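Local structure of alpha-galactosidase (Thermus thermophilus, 6LCJ) at residues 388-394 / 424-428; 49-53 / 304-310; 166-170 / 402-407; 191-197 / 228-233. The protein probably hydrolyses terminal alpha-galactosidic linkages as a thermostable GH36 alpha-galactosidase that assembles into a hexamer. The contacts are given in a common frame with arbitrary orientation. Numbering follows the deposited sequence.

Contact 1: residues 388-394 / 424-428; sequences LHRLWLM and LAHFT
In the helical layer around the (beta/alpha)8 barrel, the last turn of helix 415-428 packs against the loop that leads from helix 380-388 to strand 398-400. The interface is apolar, with no hydrogen bond across it. Residues 391-394 coil into a 3-10 turn (Met-394 N to Leu-391 O, 2.9 Å) that turns Leu-391 and Met-394 toward the helix and Trp-392 away, its NE1 held by His-389 O at 2.8 Å. CA atoms stand 8.2 Å apart for Leu-388 and Leu-424, and 7.0 Å for Met-394 and Thr-428. Leu-391 (mt) is the central bump, fitting the hollow among Leu-424, Phe-427 and Thr-428: CD1 lies 4.0 Å from Phe-427 CE2 and 4.4 Å from Leu-424 CD2, while CD2 drops to 3.6 Å from Thr-428 CG2. Leu-388 CD2 meets Leu-424 CD2 at 4.1 Å. Phe-427, chi1 t, forms an oblique Met-aromatic contact, its centroid 4.4 Å from Met-394 SD; Phe-466 meets the same ring edge-to-face. Met-394, with chi3 at 68°, tucks CE 3.2 Å from Phe-427 O.

Contact 2: residues 49-53 / 304-310; sequences GWQSW and DFLYAAA
Start at Gly-49, extended, which leads from strand 44-48 into an irregular turn. Trp-50, chi1 t, points its indole at the 3-10 turn 306-309: CZ2 touches Ala-310 CB at 3.4 Å with the methyl near the ring plane, and CZ3 lies 3.9 Å from Tyr-307 CB. Its NE1 is hydrogen-bonded to Glu-317 OE2. Gln-51 comes next, its CA 6.8 Å from that of Tyr-307; with chi1 p it sets NE2 3.6 Å from Tyr-307 CD2, and OE1 accepts a weak hydrogen bond from Trp-53 N at 3.3 Å. Here the hairpin loop between strands 44-48 and 56-59 of an N-terminal antiparallel sheet meets the loop after strand 298-303, at the C-terminal end of the (beta/alpha)8 barrel, where such enzymes carry their active site. Trp-53, chi1 m, makes a T-shaped pair with Phe-305: its edge meets that ring's face, six-membered centroids 4.9 Å apart, planes at 78°. Phe-305 has left-handed phi/psi (55/36), its N hydrogen-bonded to Asp-304 OD1 at 2.8 Å; Trp-53 CZ2 lies 3.4 Å from that OD1.

Contact 3: residues 166-170 / 402-407; sequences WYSFY and DVVYFR
Tyr-167 OH donates a very short hydrogen bond, 2.4 Å, to Asp-402 OD2, which also accepts from Val-359 N. The aspartate has positive phi (81°), and its OD1 takes the amide of the next residue, Val-403 N, at 2.9 Å. At the other end of Tyr-167, its carbonyl is gripped by a guanidinium: Arg-407 NH1 and NH2 both donate to Tyr-167 O, at 3.1 and 3.2 Å, with the oxygen near the guanidinium plane. Arg-407, chi1 p, has further partners, a salt bridge from NH1 to Asp-435 and a hydrogen bond from NH2 to Phe-410 O. Segments 166-170 and 402-407 follow the first and seventh strands of the (beta/alpha)8 barrel, and Ser-434 and Asp-435, just past the eighth, join them: Ser-434 OG receives Tyr-167 N, and Ser-434 O is hydrogen-bonded to Ser-168 OG. The short helix 166-169 ends as Tyr-170 takes positive phi (53°), its N still hydrogen-bonded to Trp-166 O at 2.9 Å. Nearest CA atoms are those of Tyr-167 and Val-403, 7.8 Å apart. Between the two polar ends, the Tyr-167 side chain, chi1 m, packs with CD2 3.5 Å from Val-403 CG1 and CD1 3.6 Å from Tyr-405 OH.

Contact 4: residues 191-197 / 228-233; sequences EVFQIDD and LRAGLW
Leu-228 enters just ahead of strand 229-234, its CD2 3.5 Å from Glu-191 C and its CD1 4.2 Å from Phe-193 CB. From Arg-229 on, the chain runs parallel to strand 192-195, the axes 4.3 Å apart at 25°, in the register Val-192/Arg-229, Phe-193/Ala-230, Gln-194/Gly-231. Arg-229 hydrogen-bonds both ways, N to Glu-191 O at 3.0 Å and O from Phe-193 N at 2.8 Å. Ala-230 shares a sheet face with Phe-193. Gly-231 does the same duty two residues on: its N donates to Phe-193 O at 2.9 Å and its O accepts from Ile-195 N at 2.7 Å. Any CB there would clash with Gln-194 CG, and the CA atoms of this pair are just 3.8 Å apart. Leu-232 CD1 meets Ile-195 CB at 4.1 Å. Trp-233, chi1 t, slides its face under Asp-197, whose CB is 3.7 Å from the six-membered centroid, a CH-pi contact; its NE1 is hydrogen-bonded to Asp-304 OD2. With helix 216-224, which lies between them in sequence and packs on Phe-193, Leu-228 and Ala-230, the two strands form a beta-alpha-beta unit of the (beta/alpha)8 barrel, while strands 161-164 and 298-303 border the pair as next in the sheet.

All four contacts lie in or against the same barrel. Contact 4 lies in its wall, and Trp-233 NE1 reaches Asp-304 OD2 of contact 2 at 2.8 Å, a probable hydrogen bond. Contacts 3 and 4, centres 14 Å apart, meet where Trp-166 CZ3 lies 3.4 Å from Asp-197 CB. Contact 1 touches contact 3 through Ala-425 CB and Val-404 CG2, 3.7 Å apart, and contact 2 through Arg-390, whose NH2 is 2.8 Å from Gly-49 O. It comes no nearer than about 11 Å, atom to atom, to contact 4. Contacts 2, 3 and 4 include loops past the strands' C-terminal ends, where the pocket of a TIM-barrel glycosidase is expected.

Contact 1: residues 388-394 / 424-428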
# COMPACT_ATOMS: atom_id res chain seq x y z
N LEU E 388 1.72 -17.85 -39.22
CA LEU E 388 1.51 -19.29 -39.29
C LEU E 388 0.16 -19.71 -38.73
O LEU E 388 -0.40 -20.73 -39.16
CB LEU E 388 2.63 -20.02 -38.55
CG LEU E 388 3.92 -20.21 -39.35
CD1 LEU E 388 5.10 -20.50 -38.43
CD2 LEU E 388 3.72 -21.30 -40.38
N HIS E 389 -0.41 -18.95 -37.79
CA HIS E 389 -1.68 -19.33 -37.19
C HIS E 389 -2.86 -18.61 -37.81
O HIS E 389 -3.98 -18.70 -37.29
CB HIS E 389 -1.67 -19.09 -35.68
CG HIS E 389 -0.66 -19.90 -34.95
ND1 HIS E 389 0.67 -19.54 -34.88
CD2 HIS E 389 -0.77 -21.07 -34.28
CE1 HIS E 389 1.33 -20.45 -34.18
NE2 HIS E 389 0.48 -21.38 -33.81
N ARG E 390 -2.64 -17.89 -38.91
CA ARG E 390 -3.72 -17.21 -39.60
C ARG E 390 -3.81 -17.60 -41.07
O ARG E 390 -4.51 -16.92 -41.83
CB ARG E 390 -3.57 -15.70 -39.43
CG ARG E 390 -3.96 -15.22 -38.05
CD ARG E 390 -3.66 -13.75 -37.85
NE ARG E 390 -4.35 -13.20 -36.69
CZ ARG E 390 -3.90 -12.17 -35.98
NH1 ARG E 390 -2.76 -11.58 -36.33
NH2 ARG E 390 -4.58 -11.71 -34.93
N LEU E 391 -3.13 -18.68 -41.48
CA LEU E 391 -3.12 -19.04 -42.90
C LEU E 391 -4.47 -19.54 -43.38
O LEU E 391 -4.76 -19.44 -44.57
CB LEU E 391 -2.03 -20.06 -43.17
CG LEU E 391 -0.60 -19.55 -42.98
CD1 LEU E 391 0.40 -20.66 -43.09
CD2 LEU E 391 -0.30 -18.47 -44.02
N TRP E 392 -5.33 -20.03 -42.47
CA TRP E 392 -6.68 -20.44 -42.82
C TRP E 392 -7.49 -19.30 -43.43
O TRP E 392 -8.51 -19.55 -44.07
CB TRP E 392 -7.42 -21.00 -41.60
CG TRP E 392 -7.28 -20.18 -40.35
CD1 TRP E 392 -6.22 -20.16 -39.50
CD2 TRP E 392 -8.23 -19.24 -39.82
NE1 TRP E 392 -6.44 -19.26 -38.48
CE2 TRP E 392 -7.67 -18.69 -38.65
CE3 TRP E 392 -9.50 -18.82 -40.22
CZ2 TRP E 392 -8.33 -17.75 -37.88
CZ3 TRP E 392 -10.15 -17.88 -39.46
CH2 TRP E 392 -9.57 -17.35 -38.31
N LEU E 393 -7.06 -18.05 -43.25
CA LEU E 393 -7.75 -16.94 -43.89
C LEU E 393 -7.48 -16.82 -45.39
O LEU E 393 -8.01 -15.90 -46.01
CB LEU E 393 -7.37 -15.62 -43.21
CG LEU E 393 -7.96 -15.61 -41.82
CD1 LEU E 393 -7.28 -14.54 -41.00
CD2 LEU E 393 -9.47 -15.42 -41.88
N MET E 394 -6.66 -17.70 -45.97
CA MET E 394 -6.42 -17.67 -47.41
C MET E 394 -7.69 -17.99 -48.19
O MET E 394 -7.74 -17.74 -49.39
CB MET E 394 -5.31 -18.65 -47.78
CG MET E 394 -3.91 -18.13 -47.49
SD MET E 394 -2.74 -19.45 -47.78
CE MET E 394 -2.86 -19.63 -49.57
N LEU E 424 6.74 -18.90 -46.74
CA LEU E 424 5.38 -18.43 -46.48
C LEU E 424 4.86 -17.53 -47.59
O LEU E 424 3.65 -17.52 -47.86
CB LEU E 424 5.31 -17.71 -45.13
CG LEU E 424 5.34 -18.60 -43.89
CD1 LEU E 424 4.81 -17.84 -42.70
CD2 LEU E 424 4.57 -19.89 -44.09
N ALA E 425 5.73 -16.76 -48.26
CA ALA E 425 5.30 -16.03 -49.45
C ALA E 425 4.88 -16.98 -50.57
O ALA E 425 3.87 -16.75 -51.24
CB ALA E 425 6.41 -15.10 -49.94
N HIS E 426 5.63 -18.05 -50.78
CA HIS E 426 5.22 -19.04 -51.78
C HIS E 426 3.88 -19.65 -51.40
O HIS E 426 2.99 -19.79 -52.25
CB HIS E 426 6.27 -20.12 -51.93
CG HIS E 426 7.49 -19.70 -52.69
ND1 HIS E 426 7.41 -19.11 -53.93
CD2 HIS E 426 8.81 -19.81 -52.41
CE1 HIS E 426 8.64 -18.86 -54.37
NE2 HIS E 426 9.50 -19.28 -53.47
N PHE E 427 3.69 -20.01 -50.13
CA PHE E 427 2.44 -20.65 -49.74
C PHE E 427 1.24 -19.72 -49.91
O PHE E 427 0.20 -20.11 -50.44
CB PHE E 427 2.55 -21.14 -48.29
CG PHE E 427 1.36 -21.94 -47.84
CD1 PHE E 427 1.22 -23.27 -48.20
CD2 PHE E 427 0.38 -21.36 -47.04
CE1 PHE E 427 0.14 -24.01 -47.77
CE2 PHE E 427 -0.70 -22.10 -46.61
CZ PHE E 427 -0.82 -23.43 -46.98
N THR E 428 1.36 -18.47 -49.46
CA THR E 428 0.25 -17.54 -49.60
C THR E 428 0.14 -17.00 -51.02
O THR E 428 -0.94 -16.52 -51.40
CB THR E 428 0.40 -16.35 -48.64
OG1 THR E 428 1.61 -15.65 -48.93
CG2 THR E 428 0.40 -16.79 -47.18

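Contact 2: residues 49-53 / 304-310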
# COMPACT_ATOMS: atom_id res chain seq x y z
N GLY E 49 -5.41 -13.08 -31.49
CA GLY E 49 -5.34 -11.65 -31.24
C GLY E 49 -6.23 -10.84 -32.17
O GLY E 49 -6.72 -11.30 -33.20
N TRP E 50 -6.42 -9.57 -31.78
CA TRP E 50 -7.44 -8.73 -32.40
C TRP E 50 -7.05 -8.29 -33.81
O TRP E 50 -7.88 -8.33 -34.72
CB TRP E 50 -7.69 -7.51 -31.54
CG TRP E 50 -8.81 -6.64 -32.01
CD1 TRP E 50 -10.02 -7.04 -32.51
CD2 TRP E 50 -8.83 -5.21 -32.02
NE1 TRP E 50 -10.79 -5.95 -32.82
CE2 TRP E 50 -10.08 -4.81 -32.52
CE3 TRP E 50 -7.90 -4.23 -31.63
CZ2 TRP E 50 -10.44 -3.47 -32.66
CZ3 TRP E 50 -8.26 -2.90 -31.75
CH2 TRP E 50 -9.52 -2.53 -32.26
N GLN E 51 -5.83 -7.79 -33.98
CA GLN E 51 -5.44 -7.13 -35.21
C GLN E 51 -4.18 -7.77 -35.79
O GLN E 51 -3.61 -8.73 -35.25
CB GLN E 51 -5.28 -5.61 -34.99
CG GLN E 51 -4.41 -5.23 -33.80
CD GLN E 51 -3.32 -4.24 -34.17
OE1 GLN E 51 -2.69 -4.37 -35.23
NE2 GLN E 51 -3.07 -3.26 -33.30
N SER E 52 -3.74 -7.22 -36.93
CA SER E 52 -2.61 -7.76 -37.70
C SER E 52 -1.41 -8.08 -36.82
O SER E 52 -0.89 -9.20 -36.85
CB SER E 52 -2.21 -6.76 -38.78
OG SER E 52 -3.20 -6.69 -39.79
N TRP E 53 -0.96 -7.11 -36.03
CA TRP E 53 0.25 -7.27 -35.22
C TRP E 53 0.02 -8.14 -33.99
O TRP E 53 0.99 -8.62 -33.39
CB TRP E 53 0.79 -5.89 -34.81
CG TRP E 53 0.95 -4.96 -36.00
CD1 TRP E 53 1.33 -5.31 -37.26
CD2 TRP E 53 0.70 -3.55 -36.03
NE1 TRP E 53 1.34 -4.21 -38.08
CE2 TRP E 53 0.95 -3.11 -37.35
CE3 TRP E 53 0.29 -2.61 -35.08
CZ2 TRP E 53 0.81 -1.77 -37.74
CZ3 TRP E 53 0.14 -1.26 -35.48
CH2 TRP E 53 0.41 -0.86 -36.79
N ASP E 304 -2.95 1.62 -43.12
CA ASP E 304 -2.23 1.13 -41.98
C ASP E 304 -2.84 1.66 -40.69
O ASP E 304 -3.60 2.63 -40.71
CB ASP E 304 -0.76 1.53 -42.06
CG ASP E 304 0.18 0.54 -41.37
OD1 ASP E 304 -0.28 -0.32 -40.57
OD2 ASP E 304 1.39 0.65 -41.64
N PHE E 305 -2.49 1.00 -39.58
CA PHE E 305 -2.94 1.40 -38.25
C PHE E 305 -4.45 1.46 -38.19
O PHE E 305 -5.01 2.34 -37.53
CB PHE E 305 -2.33 2.74 -37.83
CG PHE E 305 -0.86 2.68 -37.57
CD1 PHE E 305 0.04 2.66 -38.62
CD2 PHE E 305 -0.38 2.64 -36.27
CE1 PHE E 305 1.42 2.60 -38.39
CE2 PHE E 305 1.00 2.58 -36.02
CZ PHE E 305 1.89 2.56 -37.08
N LEU E 306 -5.12 0.55 -38.90
CA LEU E 306 -6.57 0.57 -38.99
C LEU E 306 -7.26 0.18 -37.69
O LEU E 306 -8.47 0.39 -37.57
CB LEU E 306 -7.02 -0.35 -40.13
CG LEU E 306 -6.69 0.05 -41.58
CD1 LEU E 306 -7.20 -1.02 -42.53
CD2 LEU E 306 -7.28 1.39 -41.91
N TYR E 307 -6.52 -0.38 -36.72
CA TYR E 307 -7.08 -0.55 -35.38
C TYR E 307 -7.59 0.79 -34.81
O TYR E 307 -8.50 0.80 -33.98
CB TYR E 307 -6.04 -1.17 -34.44
CG TYR E 307 -4.98 -0.18 -34.02
CD1 TYR E 307 -5.15 0.64 -32.91
CD2 TYR E 307 -3.81 -0.03 -34.75
CE1 TYR E 307 -4.20 1.56 -32.54
CE2 TYR E 307 -2.86 0.90 -34.39
CZ TYR E 307 -3.06 1.69 -33.29
OH TYR E 307 -2.11 2.61 -32.95
N ALA E 308 -6.98 1.91 -35.21
CA ALA E 308 -7.41 3.19 -34.65
C ALA E 308 -8.88 3.45 -34.92
O ALA E 308 -9.57 4.08 -34.11
CB ALA E 308 -6.55 4.32 -35.19
N ALA E 309 -9.40 2.97 -36.05
CA ALA E 309 -10.80 3.17 -36.39
C ALA E 309 -11.75 2.27 -35.60
O ALA E 309 -12.97 2.46 -35.68
CB ALA E 309 -11.01 2.95 -37.88
N ALA E 310 -11.23 1.30 -34.85
CA ALA E 310 -12.06 0.33 -34.15
C ALA E 310 -11.87 0.36 -32.64
O ALA E 310 -12.38 -0.51 -31.94
CB ALA E 310 -11.81 -1.09 -34.69

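Contact 3: residues 166-170 / 402-407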
# COMPACT_ATOMS: atom_id res chain seq x y z
N TRP E 166 9.46 0.37 -47.38
CA TRP E 166 9.53 0.54 -45.94
C TRP E 166 10.74 -0.18 -45.34
O TRP E 166 11.50 0.39 -44.55
CB TRP E 166 8.23 0.06 -45.27
CG TRP E 166 8.32 0.18 -43.77
CD1 TRP E 166 8.38 -0.84 -42.87
CD2 TRP E 166 8.41 1.40 -43.00
NE1 TRP E 166 8.48 -0.34 -41.59
CE2 TRP E 166 8.50 1.03 -41.64
CE3 TRP E 166 8.42 2.76 -43.33
CZ2 TRP E 166 8.60 1.97 -40.62
CZ3 TRP E 166 8.52 3.69 -42.31
CH2 TRP E 166 8.60 3.29 -40.97
N TYR E 167 10.95 -1.45 -45.71
CA TYR E 167 11.91 -2.28 -45.00
C TYR E 167 13.32 -2.15 -45.54
O TYR E 167 14.14 -3.04 -45.30
CB TYR E 167 11.46 -3.73 -45.03
CG TYR E 167 10.17 -3.93 -44.33
CD1 TYR E 167 10.13 -4.07 -42.94
CD2 TYR E 167 8.97 -3.95 -45.03
CE1 TYR E 167 8.94 -4.26 -42.28
CE2 TYR E 167 7.77 -4.13 -44.38
CZ TYR E 167 7.77 -4.30 -43.01
OH TYR E 167 6.59 -4.50 -42.37
N SER E 168 13.63 -1.07 -46.24
CA SER E 168 15.02 -0.76 -46.54
C SER E 168 15.32 0.69 -46.16
O SER E 168 16.33 0.96 -45.50
CB SER E 168 15.33 -1.03 -48.02
OG SER E 168 14.28 -0.54 -48.83
N PHE E 169 14.46 1.62 -46.54
CA PHE E 169 14.72 3.03 -46.26
C PHE E 169 13.94 3.59 -45.08
O PHE E 169 14.31 4.65 -44.57
CB PHE E 169 14.41 3.88 -47.50
CG PHE E 169 15.17 3.45 -48.72
CD1 PHE E 169 16.53 3.66 -48.81
CD2 PHE E 169 14.51 2.85 -49.77
CE1 PHE E 169 17.23 3.28 -49.93
CE2 PHE E 169 15.20 2.45 -50.91
CZ PHE E 169 16.56 2.67 -50.99
N TYR E 170 12.89 2.90 -44.63
CA TYR E 170 12.00 3.38 -43.56
C TYR E 170 11.53 4.78 -43.94
O TYR E 170 11.12 4.97 -45.10
CB TYR E 170 12.71 3.23 -42.22
CG TYR E 170 12.82 1.77 -41.85
CD1 TYR E 170 11.80 1.14 -41.15
CD2 TYR E 170 13.90 0.99 -42.26
CE1 TYR E 170 11.86 -0.21 -40.83
CE2 TYR E 170 13.98 -0.37 -41.95
CZ TYR E 170 12.95 -0.96 -41.23
OH TYR E 170 12.96 -2.30 -40.89
N ASP E 402 4.06 -10.30 -44.91
CA ASP E 402 5.03 -9.21 -44.94
C ASP E 402 6.20 -9.57 -45.85
O ASP E 402 6.23 -10.65 -46.44
CB ASP E 402 5.48 -8.80 -43.54
CG ASP E 402 5.71 -7.31 -43.44
OD1 ASP E 402 5.71 -6.67 -44.51
OD2 ASP E 402 5.92 -6.79 -42.32
N VAL E 403 7.16 -8.65 -46.01
CA VAL E 403 8.12 -8.77 -47.11
C VAL E 403 9.11 -9.92 -46.91
O VAL E 403 9.24 -10.47 -45.80
CB VAL E 403 8.88 -7.44 -47.33
CG1 VAL E 403 7.90 -6.30 -47.45
CG2 VAL E 403 9.88 -7.21 -46.21
N VAL E 404 9.79 -10.28 -47.98
CA VAL E 404 10.83 -11.30 -47.99
C VAL E 404 12.16 -10.59 -48.17
O VAL E 404 12.29 -9.72 -49.03
CB VAL E 404 10.61 -12.32 -49.13
CG1 VAL E 404 11.58 -13.48 -49.00
CG2 VAL E 404 9.18 -12.80 -49.13
N TYR E 405 13.14 -10.96 -47.36
CA TYR E 405 14.49 -10.45 -47.55
C TYR E 405 15.26 -11.41 -48.44
O TYR E 405 15.13 -12.63 -48.32
CB TYR E 405 15.22 -10.27 -46.21
CG TYR E 405 14.62 -9.21 -45.31
CD1 TYR E 405 15.02 -7.88 -45.41
CD2 TYR E 405 13.66 -9.55 -44.37
CE1 TYR E 405 14.47 -6.91 -44.57
CE2 TYR E 405 13.10 -8.59 -43.53
CZ TYR E 405 13.50 -7.28 -43.63
OH TYR E 405 12.95 -6.35 -42.79
N PHE E 406 16.06 -10.84 -49.34
CA PHE E 406 17.10 -11.55 -50.05
C PHE E 406 18.48 -10.97 -49.81
O PHE E 406 19.47 -11.70 -49.87
CB PHE E 406 16.83 -11.55 -51.56
CG PHE E 406 15.57 -12.26 -51.93
CD1 PHE E 406 14.36 -11.58 -51.94
CD2 PHE E 406 15.59 -13.62 -52.23
CE1 PHE E 406 13.19 -12.23 -52.26
CE2 PHE E 406 14.44 -14.28 -52.55
CZ PHE E 406 13.23 -13.60 -52.57
N ARG E 407 18.58 -9.69 -49.51
CA ARG E 407 19.86 -9.09 -49.23
C ARG E 407 20.49 -9.69 -47.97
O ARG E 407 19.80 -10.20 -47.08
CB ARG E 407 19.71 -7.58 -49.08
CG ARG E 407 18.84 -7.16 -47.92
CD ARG E 407 18.60 -5.67 -48.02
NE ARG E 407 18.41 -5.02 -46.73
CZ ARG E 407 17.24 -4.59 -46.27
NH1 ARG E 407 16.13 -4.74 -47.00
NH2 ARG E 407 17.18 -4.00 -45.09

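Contact 4: residues 191-197 / 228-233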
# COMPACT_ATOMS: atom_id res chain seq x y z
N GLU E 191 5.01 -6.00 -60.12
CA GLU E 191 3.81 -5.39 -60.67
C GLU E 191 3.42 -4.09 -59.99
O GLU E 191 2.65 -3.32 -60.58
CB GLU E 191 2.63 -6.37 -60.58
CG GLU E 191 3.08 -7.82 -60.60
CD GLU E 191 1.93 -8.80 -60.68
OE1 GLU E 191 1.65 -9.49 -59.68
OE2 GLU E 191 1.31 -8.88 -61.76
N VAL E 192 3.91 -3.82 -58.78
CA VAL E 192 3.56 -2.63 -58.01
C VAL E 192 4.84 -2.05 -57.41
O VAL E 192 5.67 -2.79 -56.88
CB VAL E 192 2.55 -2.95 -56.88
CG1 VAL E 192 2.06 -1.68 -56.20
CG2 VAL E 192 1.38 -3.77 -57.39
N PHE E 193 4.99 -0.73 -57.49
CA PHE E 193 6.05 -0.00 -56.81
C PHE E 193 5.37 0.87 -55.76
O PHE E 193 4.68 1.84 -56.10
CB PHE E 193 6.84 0.84 -57.80
CG PHE E 193 8.06 1.49 -57.21
CD1 PHE E 193 7.95 2.69 -56.52
CD2 PHE E 193 9.31 0.91 -57.34
CE1 PHE E 193 9.08 3.30 -55.98
CE2 PHE E 193 10.44 1.52 -56.80
CZ PHE E 193 10.32 2.73 -56.12
N GLN E 194 5.55 0.52 -54.48
CA GLN E 194 4.73 1.09 -53.41
C GLN E 194 5.57 1.98 -52.50
O GLN E 194 6.53 1.52 -51.90
CB GLN E 194 4.05 -0.00 -52.59
CG GLN E 194 3.03 0.54 -51.58
CD GLN E 194 3.37 0.12 -50.17
OE1 GLN E 194 3.48 -1.08 -49.89
NE2 GLN E 194 3.56 1.10 -49.28
N ILE E 195 5.18 3.26 -52.42
CA ILE E 195 5.81 4.24 -51.53
C ILE E 195 5.17 4.12 -50.15
O ILE E 195 3.94 4.22 -50.02
CB ILE E 195 5.65 5.66 -52.08
CG1 ILE E 195 6.39 5.79 -53.40
CG2 ILE E 195 6.21 6.70 -51.12
CD1 ILE E 195 5.64 6.63 -54.35
N ASP E 196 5.99 3.94 -49.12
CA ASP E 196 5.46 3.71 -47.80
C ASP E 196 5.55 4.98 -46.96
O ASP E 196 5.56 6.10 -47.48
CB ASP E 196 6.20 2.53 -47.15
CG ASP E 196 5.33 1.79 -46.14
OD1 ASP E 196 5.44 2.09 -44.92
OD2 ASP E 196 4.57 0.88 -46.57
N ASP E 197 5.60 4.81 -45.64
CA ASP E 197 5.68 5.92 -44.71
C ASP E 197 6.91 6.76 -45.00
O ASP E 197 7.99 6.23 -45.28
CB ASP E 197 5.71 5.35 -43.29
CG ASP E 197 5.70 6.40 -42.20
OD1 ASP E 197 5.40 7.58 -42.46
OD2 ASP E 197 5.97 6.01 -41.04
N LEU E 228 4.68 -0.27 -64.20
CA LEU E 228 4.35 -0.66 -62.84
C LEU E 228 3.16 0.14 -62.32
O LEU E 228 3.06 1.35 -62.57
CB LEU E 228 5.54 -0.47 -61.90
CG LEU E 228 6.71 -1.44 -62.09
CD1 LEU E 228 7.98 -0.87 -61.49
CD2 LEU E 228 6.36 -2.75 -61.46
N ARG E 229 2.27 -0.54 -61.61
CA ARG E 229 1.26 0.15 -60.82
C ARG E 229 1.92 0.86 -59.65
O ARG E 229 2.92 0.40 -59.09
CB ARG E 229 0.22 -0.83 -60.30
CG ARG E 229 -0.57 -1.55 -61.36
CD ARG E 229 -1.31 -2.74 -60.76
NE ARG E 229 -2.32 -2.30 -59.80
CZ ARG E 229 -3.22 -3.11 -59.25
NH1 ARG E 229 -3.25 -4.39 -59.58
NH2 ARG E 229 -4.10 -2.62 -58.39
N ALA E 230 1.34 1.99 -59.26
CA ALA E 230 1.88 2.82 -58.20
C ALA E 230 1.12 2.58 -56.90
O ALA E 230 -0.11 2.52 -56.89
CB ALA E 230 1.80 4.29 -58.61
N GLY E 231 1.86 2.44 -55.80
CA GLY E 231 1.29 2.13 -54.50
C GLY E 231 1.65 3.21 -53.49
O GLY E 231 2.75 3.75 -53.53
N LEU E 232 0.70 3.51 -52.59
CA LEU E 232 0.90 4.55 -51.59
C LEU E 232 0.32 4.09 -50.25
O LEU E 232 -0.65 3.33 -50.19
CB LEU E 232 0.26 5.87 -52.04
CG LEU E 232 0.58 7.19 -51.32
CD1 LEU E 232 2.03 7.59 -51.46
CD2 LEU E 232 -0.31 8.30 -51.88
N TRP E 233 0.94 4.58 -49.17
CA TRP E 233 0.66 4.20 -47.79
C TRP E 233 -0.05 5.34 -47.05
O TRP E 233 0.38 6.49 -47.13
CB TRP E 233 1.99 3.89 -47.07
CG TRP E 233 1.94 3.62 -45.59
CD1 TRP E 233 1.86 2.40 -44.99
CD2 TRP E 233 2.01 4.58 -44.53
NE1 TRP E 233 1.87 2.54 -43.62
CE2 TRP E 233 1.96 3.87 -43.31
CE3 TRP E 233 2.11 5.98 -44.48
CZ2 TRP E 233 2.00 4.50 -42.07
CZ3 TRP E 233 2.16 6.61 -43.23
CH2 TRP E 233 2.09 5.87 -42.05